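Local coordinates for beta-glucosidase (PDB 6JXG), which probably hydrolyses terminal, non-reducing beta-D-glucosyl residues with release of beta-D-glucose, as a family 3 glycoside hydrolase of cellulose breakdown, at residues Y584-A589 with T617-N622; V613-A618 with T665-L670; Q633-L638 with K648-F653. One frame throughout, in Å; residues are numbered along the deposited sequence.

Contact 1. Residues Y584-A589 with T617-N622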
# COMPACT_ATOMS: atom_id res chain seq x y z
N TYR A 584 5.81 -10.69 -27.23
CA TYR A 584 4.79 -9.68 -27.38
C TYR A 584 4.71 -9.28 -28.85
O TYR A 584 5.74 -9.19 -29.50
CB TYR A 584 5.21 -8.46 -26.62
CG TYR A 584 5.09 -8.47 -25.12
CD1 TYR A 584 4.32 -7.51 -24.46
CD2 TYR A 584 5.85 -9.35 -24.36
CE1 TYR A 584 4.27 -7.43 -23.08
CE2 TYR A 584 5.73 -9.34 -22.98
CZ TYR A 584 4.98 -8.36 -22.36
OH TYR A 584 4.83 -8.36 -21.01
N SER A 585 3.53 -9.03 -29.37
CA SER A 585 3.39 -8.55 -30.71
C SER A 585 2.06 -7.81 -30.87
O SER A 585 1.29 -7.66 -29.92
CB SER A 585 3.47 -9.70 -31.71
OG SER A 585 2.41 -10.59 -31.50
N GLN A 586 1.81 -7.38 -32.10
CA GLN A 586 0.51 -6.84 -32.49
C GLN A 586 0.02 -5.65 -31.66
O GLN A 586 -1.05 -5.67 -31.07
CB GLN A 586 -0.51 -7.98 -32.52
CG GLN A 586 -0.22 -8.93 -33.69
CD GLN A 586 -1.35 -9.91 -33.95
OE1 GLN A 586 -2.54 -9.53 -33.94
NE2 GLN A 586 -1.00 -11.16 -34.19
N LEU A 587 0.81 -4.59 -31.59
CA LEU A 587 0.39 -3.46 -30.81
C LEU A 587 -0.72 -2.75 -31.57
O LEU A 587 -0.58 -2.54 -32.74
CB LEU A 587 1.52 -2.49 -30.75
CG LEU A 587 1.82 -1.52 -29.64
CD1 LEU A 587 2.28 -0.22 -30.18
CD2 LEU A 587 0.84 -1.35 -28.55
N THR A 588 -1.77 -2.32 -30.89
CA THR A 588 -2.76 -1.38 -31.44
C THR A 588 -2.89 -0.18 -30.51
O THR A 588 -2.70 -0.33 -29.31
CB THR A 588 -4.13 -2.04 -31.63
OG1 THR A 588 -4.69 -2.33 -30.36
CG2 THR A 588 -3.98 -3.32 -32.39
N ALA A 589 -3.29 0.97 -31.03
CA ALA A 589 -3.50 2.16 -30.25
C ALA A 589 -4.55 2.93 -30.96
O ALA A 589 -4.46 3.05 -32.19
CB ALA A 589 -2.23 2.99 -30.16
N THR A 617 -3.73 -2.16 -27.18
CA THR A 617 -3.69 -3.57 -26.98
C THR A 617 -2.43 -4.19 -27.48
O THR A 617 -1.67 -3.57 -28.23
CB THR A 617 -4.89 -4.35 -27.55
OG1 THR A 617 -4.78 -4.45 -28.98
CG2 THR A 617 -6.22 -3.64 -27.17
N ALA A 618 -2.22 -5.42 -27.06
CA ALA A 618 -1.11 -6.22 -27.59
C ALA A 618 -1.42 -7.67 -27.42
O ALA A 618 -2.31 -8.07 -26.63
CB ALA A 618 0.23 -5.86 -26.91
N LYS A 619 -0.70 -8.48 -28.20
CA LYS A 619 -0.80 -9.92 -28.07
C LYS A 619 0.39 -10.45 -27.31
O LYS A 619 1.55 -10.09 -27.63
CB LYS A 619 -0.83 -10.61 -29.45
CG LYS A 619 -0.78 -12.12 -29.33
CD LYS A 619 -1.36 -12.73 -30.61
CE LYS A 619 -0.38 -12.83 -31.74
NZ LYS A 619 0.67 -13.73 -31.26
N VAL A 620 0.12 -11.33 -26.32
CA VAL A 620 1.20 -11.90 -25.52
C VAL A 620 1.08 -13.42 -25.68
O VAL A 620 -0.06 -13.99 -25.72
CB VAL A 620 0.99 -11.60 -24.03
CG1 VAL A 620 2.05 -12.27 -23.19
CG2 VAL A 620 1.02 -10.09 -23.80
N THR A 621 2.24 -14.05 -25.84
CA THR A 621 2.35 -15.47 -26.15
C THR A 621 3.29 -16.07 -25.17
O THR A 621 4.37 -15.52 -24.98
CB THR A 621 2.96 -15.66 -27.54
OG1 THR A 621 2.02 -15.14 -28.53
CG2 THR A 621 3.16 -17.11 -27.82
N ASN A 622 2.88 -17.18 -24.58
CA ASN A 622 3.77 -17.99 -23.75
C ASN A 622 4.62 -18.82 -24.69
O ASN A 622 4.11 -19.74 -25.33
CB ASN A 622 2.96 -18.91 -22.83
CG ASN A 622 3.82 -19.77 -21.92
OD1 ASN A 622 4.99 -19.99 -22.18
ND2 ASN A 622 3.22 -20.25 -20.81
O HOH W 1 2.89 -12.50 -29.06
O HOH W 2 -3.45 -6.63 -30.02
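Backbone bonds pair the two antiparallel strands at both ends of the contact. S585 N donates to K619 O, and K619 N returns a bond of 2.8 Å to S585 O; further along, T588 N to T617 O and T617 N to T588 O repeat the exchange. Between these pairs Q586 and L587 share the space opposite A618, and Q586 takes a left-handed backbone conformation (phi 56°, psi 57°). There the strands meet through CA-H...O contacts instead, A618 CA to Q586 O at 3.5 Å and L587 CA to T617 O at 3.3 Å.

Polar side chains gather on the face of S585, T588, T617 and K619. The hydroxyls of T588 and T617 each sit in the crowded position between backbone N and carbonyl carbon, so the two obliquely crossing side chains bring OG1 of T588 to OG1 of T617 in a 2.5 Å hydrogen bond. One water joins T617 OG1 to Q586 O; another ties S585 OG, K619 O and T621 OG1 together. K619 bends at chi3 and chi4, bringing CE to 3.0 Å from NE2 of Q586, whose side chain crosses it obliquely.

Apolar packing occupies the opposite face. V620 CG2 lies over one face of the Y584 ring, toward its rim, 4.2 Å from CD1, while Y584 OH bonds to E630. Strands 692-698 and 704-711 cover this side. The one-residue register shift is a beta bulge in strand 582-591, an edge strand of the fibronectin type III-like sandwich.

Contact 2. Residues V613-A618 with T665-L670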
# COMPACT_ATOMS: atom_id res chain seq x y z
N VAL A 613 -10.42 7.76 -22.95
CA VAL A 613 -10.24 8.43 -24.25
C VAL A 613 -9.50 7.58 -25.27
O VAL A 613 -9.55 7.87 -26.45
CB VAL A 613 -9.59 9.82 -24.10
CG1 VAL A 613 -10.51 10.71 -23.24
CG2 VAL A 613 -8.23 9.77 -23.45
N ALA A 614 -8.82 6.52 -24.84
CA ALA A 614 -8.01 5.73 -25.78
C ALA A 614 -7.78 4.35 -25.23
O ALA A 614 -7.90 4.12 -24.04
CB ALA A 614 -6.65 6.40 -25.99
N THR A 615 -7.47 3.41 -26.11
CA THR A 615 -7.21 2.07 -25.69
C THR A 615 -6.03 1.53 -26.50
O THR A 615 -5.95 1.77 -27.70
CB THR A 615 -8.43 1.19 -25.99
OG1 THR A 615 -9.48 1.57 -25.14
CG2 THR A 615 -8.16 -0.26 -25.68
N VAL A 616 -5.16 0.79 -25.81
CA VAL A 616 -3.98 0.18 -26.41
C VAL A 616 -4.10 -1.34 -26.17
O VAL A 616 -4.59 -1.76 -25.06
CB VAL A 616 -2.71 0.74 -25.72
CG1 VAL A 616 -1.45 -0.03 -26.09
CG2 VAL A 616 -2.59 2.23 -25.97
N THR A 617 -3.73 -2.16 -27.18
CA THR A 617 -3.69 -3.57 -26.98
C THR A 617 -2.43 -4.19 -27.48
O THR A 617 -1.67 -3.57 -28.23
CB THR A 617 -4.89 -4.35 -27.55
OG1 THR A 617 -4.78 -4.45 -28.98
CG2 THR A 617 -6.22 -3.64 -27.17
N ALA A 618 -2.22 -5.42 -27.06
CA ALA A 618 -1.11 -6.22 -27.59
C ALA A 618 -1.42 -7.67 -27.42
O ALA A 618 -2.31 -8.07 -26.63
CB ALA A 618 0.23 -5.86 -26.91
N THR A 665 -4.84 -11.57 -25.59
CA THR A 665 -4.75 -10.13 -25.72
C THR A 665 -4.72 -9.40 -24.37
O THR A 665 -5.48 -9.73 -23.47
CB THR A 665 -5.90 -9.64 -26.53
OG1 THR A 665 -5.78 -10.19 -27.87
CG2 THR A 665 -5.89 -8.14 -26.60
N VAL A 666 -3.81 -8.45 -24.23
CA VAL A 666 -3.79 -7.51 -23.10
C VAL A 666 -4.33 -6.19 -23.54
O VAL A 666 -4.16 -5.81 -24.65
CB VAL A 666 -2.39 -7.40 -22.42
CG1 VAL A 666 -2.08 -8.73 -21.84
CG2 VAL A 666 -1.33 -6.95 -23.38
N THR A 667 -5.00 -5.50 -22.63
CA THR A 667 -5.74 -4.28 -22.95
C THR A 667 -5.45 -3.24 -21.92
O THR A 667 -5.49 -3.54 -20.71
CB THR A 667 -7.23 -4.61 -22.99
OG1 THR A 667 -7.43 -5.46 -24.13
CG2 THR A 667 -8.06 -3.40 -23.10
N PHE A 668 -5.14 -2.03 -22.38
CA PHE A 668 -4.89 -0.91 -21.48
C PHE A 668 -5.86 0.20 -21.85
O PHE A 668 -5.70 0.77 -22.91
CB PHE A 668 -3.43 -0.38 -21.59
CG PHE A 668 -2.40 -1.48 -21.61
CD1 PHE A 668 -2.14 -2.23 -20.44
CD2 PHE A 668 -1.77 -1.85 -22.78
CE1 PHE A 668 -1.15 -3.23 -20.42
CE2 PHE A 668 -0.84 -2.93 -22.78
CZ PHE A 668 -0.51 -3.60 -21.59
N ASN A 669 -6.81 0.53 -20.96
CA ASN A 669 -7.71 1.68 -21.17
C ASN A 669 -7.19 2.94 -20.49
O ASN A 669 -6.87 2.94 -19.27
CB ASN A 669 -9.10 1.30 -20.66
CG ASN A 669 -9.68 0.15 -21.43
OD1 ASN A 669 -9.72 0.18 -22.68
ND2 ASN A 669 -10.11 -0.88 -20.72
N LEU A 670 -7.05 3.99 -21.28
CA LEU A 670 -6.43 5.22 -20.85
C LEU A 670 -7.48 6.29 -20.55
O LEU A 670 -8.38 6.59 -21.37
CB LEU A 670 -5.45 5.76 -21.89
CG LEU A 670 -4.24 4.89 -22.13
CD1 LEU A 670 -3.56 5.29 -23.46
CD2 LEU A 670 -3.26 5.05 -20.98
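V616 O lies oblique to the F668 ring, and the V616 side chain crosses that of F668 obliquely, CG1 3.8 Å from F668 CD2; A632 and L634 of strand 628-637 and D654 of strand 649-658 also touch the F668 side chain. The second flat group, the N669 amide, takes T615 beside it: the two side chains run the same way, and T615 OG1 donates to N669 OD1 (2.8 Å) in the carbonyl plane. T615 CG2 lies 3.4 Å from that same N669 OD1. On this face T617 and T667 also run side by side, T617 CG2 approaching T667 OG1.

On the F668 face, L670 CD1 touches both A614 CB and V616 CG2, at 4.1 Å from each. A618 CB packs on V666 CG2, adding to an apolar face turned toward the other sheet. The backbone ladder is regular, F668 N to V616 O being its shortest rung at 2.7 Å, nearly along the C=O axis. It breaks pattern at one end, where L670 O receives V613 N at 2.8 Å and A614 N only weakly at 3.5 Å. V613 has turned toward helical values (psi -16°), so two residues face one: a classic beta bulge in the three-stranded sheet of the fibronectin type III-like sandwich.

Contact 3. Residues Q633-L638 with K648-F653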
# COMPACT_ATOMS: atom_id res chain seq x y z
N GLN A 633 2.84 -4.30 -19.31
CA GLN A 633 2.91 -2.94 -18.78
C GLN A 633 2.96 -1.97 -19.92
O GLN A 633 3.63 -2.27 -20.94
CB GLN A 633 4.12 -2.73 -17.91
CG GLN A 633 4.10 -3.66 -16.72
CD GLN A 633 5.45 -3.89 -16.09
OE1 GLN A 633 6.22 -2.97 -15.90
NE2 GLN A 633 5.72 -5.13 -15.73
N LEU A 634 2.28 -0.84 -19.72
CA LEU A 634 2.27 0.29 -20.64
C LEU A 634 2.83 1.51 -19.97
O LEU A 634 2.29 1.94 -18.93
CB LEU A 634 0.83 0.65 -21.00
CG LEU A 634 0.44 1.46 -22.23
CD1 LEU A 634 -0.76 2.35 -22.08
CD2 LEU A 634 1.51 2.00 -23.11
N TYR A 635 3.84 2.10 -20.60
CA TYR A 635 4.52 3.34 -20.19
C TYR A 635 4.32 4.38 -21.34
O TYR A 635 4.31 4.04 -22.58
CB TYR A 635 6.02 3.12 -19.92
CG TYR A 635 6.28 2.17 -18.76
CD1 TYR A 635 6.46 2.64 -17.48
CD2 TYR A 635 6.24 0.80 -18.95
CE1 TYR A 635 6.67 1.76 -16.41
CE2 TYR A 635 6.44 -0.09 -17.88
CZ TYR A 635 6.60 0.40 -16.61
OH TYR A 635 6.78 -0.51 -15.58
N ILE A 636 4.05 5.60 -20.93
CA ILE A 636 3.77 6.69 -21.86
C ILE A 636 4.83 7.76 -21.75
O ILE A 636 5.28 8.12 -20.65
CB ILE A 636 2.39 7.24 -21.60
CG1 ILE A 636 1.42 6.11 -22.02
CG2 ILE A 636 2.16 8.55 -22.32
CD1 ILE A 636 0.00 6.51 -22.13
N GLY A 637 5.26 8.27 -22.90
CA GLY A 637 6.18 9.40 -22.95
C GLY A 637 5.40 10.55 -23.50
O GLY A 637 4.65 10.38 -24.45
N LEU A 638 5.48 11.70 -22.86
CA LEU A 638 4.69 12.84 -23.31
C LEU A 638 5.36 13.56 -24.47
O LEU A 638 6.57 13.57 -24.59
CB LEU A 638 4.56 13.84 -22.16
CG LEU A 638 3.38 13.88 -21.24
CD1 LEU A 638 2.33 12.75 -21.31
CD2 LEU A 638 3.92 14.18 -19.86
N LYS A 648 9.28 7.97 -19.15
CA LYS A 648 8.29 6.89 -19.21
C LYS A 648 7.48 6.96 -17.90
O LYS A 648 8.03 7.08 -16.77
CB LYS A 648 9.01 5.50 -19.20
CG LYS A 648 9.45 4.93 -20.56
CD LYS A 648 10.21 3.59 -20.45
CE LYS A 648 11.61 3.83 -19.87
NZ LYS A 648 12.65 2.79 -19.92
N GLN A 649 6.17 6.87 -18.02
CA GLN A 649 5.31 6.82 -16.80
C GLN A 649 4.30 5.71 -16.99
O GLN A 649 3.59 5.67 -18.01
CB GLN A 649 4.55 8.11 -16.70
CG GLN A 649 5.43 9.26 -16.29
CD GLN A 649 4.63 10.45 -15.90
OE1 GLN A 649 4.29 10.63 -14.75
NE2 GLN A 649 4.31 11.28 -16.86
N LEU A 650 4.20 4.82 -16.00
CA LEU A 650 3.29 3.72 -16.08
C LEU A 650 1.90 4.26 -16.22
O LEU A 650 1.52 5.10 -15.41
CB LEU A 650 3.34 2.88 -14.80
CG LEU A 650 2.56 1.59 -14.87
CD1 LEU A 650 3.09 0.52 -15.80
CD2 LEU A 650 2.20 1.00 -13.50
N ARG A 651 1.17 3.82 -17.25
CA ARG A 651 -0.25 4.18 -17.42
C ARG A 651 -1.18 3.03 -17.75
O ARG A 651 -2.38 3.24 -18.10
CB ARG A 651 -0.40 5.33 -18.45
CG ARG A 651 0.31 6.62 -18.08
CD ARG A 651 -0.26 7.30 -16.83
NE ARG A 651 0.09 8.70 -16.71
CZ ARG A 651 0.67 9.29 -15.67
NH1 ARG A 651 1.01 8.60 -14.57
NH2 ARG A 651 0.91 10.57 -15.72
N GLY A 652 -0.69 1.81 -17.58
CA GLY A 652 -1.54 0.64 -17.81
C GLY A 652 -0.81 -0.63 -17.41
O GLY A 652 0.41 -0.68 -17.49
N PHE A 653 -1.55 -1.62 -16.96
CA PHE A 653 -1.00 -2.94 -16.76
C PHE A 653 -2.10 -3.92 -16.84
O PHE A 653 -3.27 -3.59 -16.52
CB PHE A 653 -0.22 -3.04 -15.42
CG PHE A 653 -1.04 -2.71 -14.19
CD1 PHE A 653 -1.20 -1.41 -13.76
CD2 PHE A 653 -1.65 -3.72 -13.45
CE1 PHE A 653 -1.98 -1.12 -12.67
CE2 PHE A 653 -2.39 -3.46 -12.32
CZ PHE A 653 -2.54 -2.14 -11.88
O HOH W 3 5.65 10.49 -19.40
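Strands 628-637 and 649-658 form a beta hairpin of the fibronectin type III-like domain, and this contact lies at the end where its loop joins them. The Y635 ring carries the side-chain packing. L650, with CG anti to its backbone N (chi1 -171°), sets CD1 over one ring face, 3.9 Å from the centroid and displaced toward the rim, a CH-pi contact. Y635 OH donates to Q633 OE1 at 2.5 Å; the acceptor lies in the ring plane and the donor in that of the amide carbonyl, while Q633 NE2 is held by G574 O. K648 CB and CG both approach Y635 CB, at 3.9 Å. An alanine in place of Y635 would probably cost L650 CD1 its ring partner and Q633 OE1 its tyrosine donor, leaving the amide less firmly held.

Midway a classic beta bulge sets R651 and G652 against L634: L634 O takes R651 N at 2.8 Å and G652 N weakly at 3.3 Å. Glycine suits the site, since a CB on G652 would crowd L634 CB. Past the bulge, I636 N bonds Q649 O and Q649 N bonds I636 O. I636 crosses R651 at about a right angle, CD1 against R651 CB, and the R651 guanidinium lies with one face over Q649 CB, its NE bonded to D674 O. A water links I636 O (2.7 Å) to Q649 NE2; R560 binds Q649 OE1.

Contacts 1 and 2 are neighbours in one three-stranded antiparallel sheet: strand 612-622 is the middle member, and T617 and A618 serve both. Their centres are 10 Å apart. Contact 3 belongs to the four-stranded sheet that packs against it, 11 Å from contact 2 and 15 Å from contact 1, between centres. Along the chain, contact 1 closes before contact 3 opens, and the hairpin of contact 3 is nested inside the loop closed by contact 2. The sheets meet where F668 and L670 press on residues 651-653 and I636, building the sandwich interior. On its other side, contact 3 touches helix 131-147 through L650 and F653, joining this domain to the N-terminal family 3 domain.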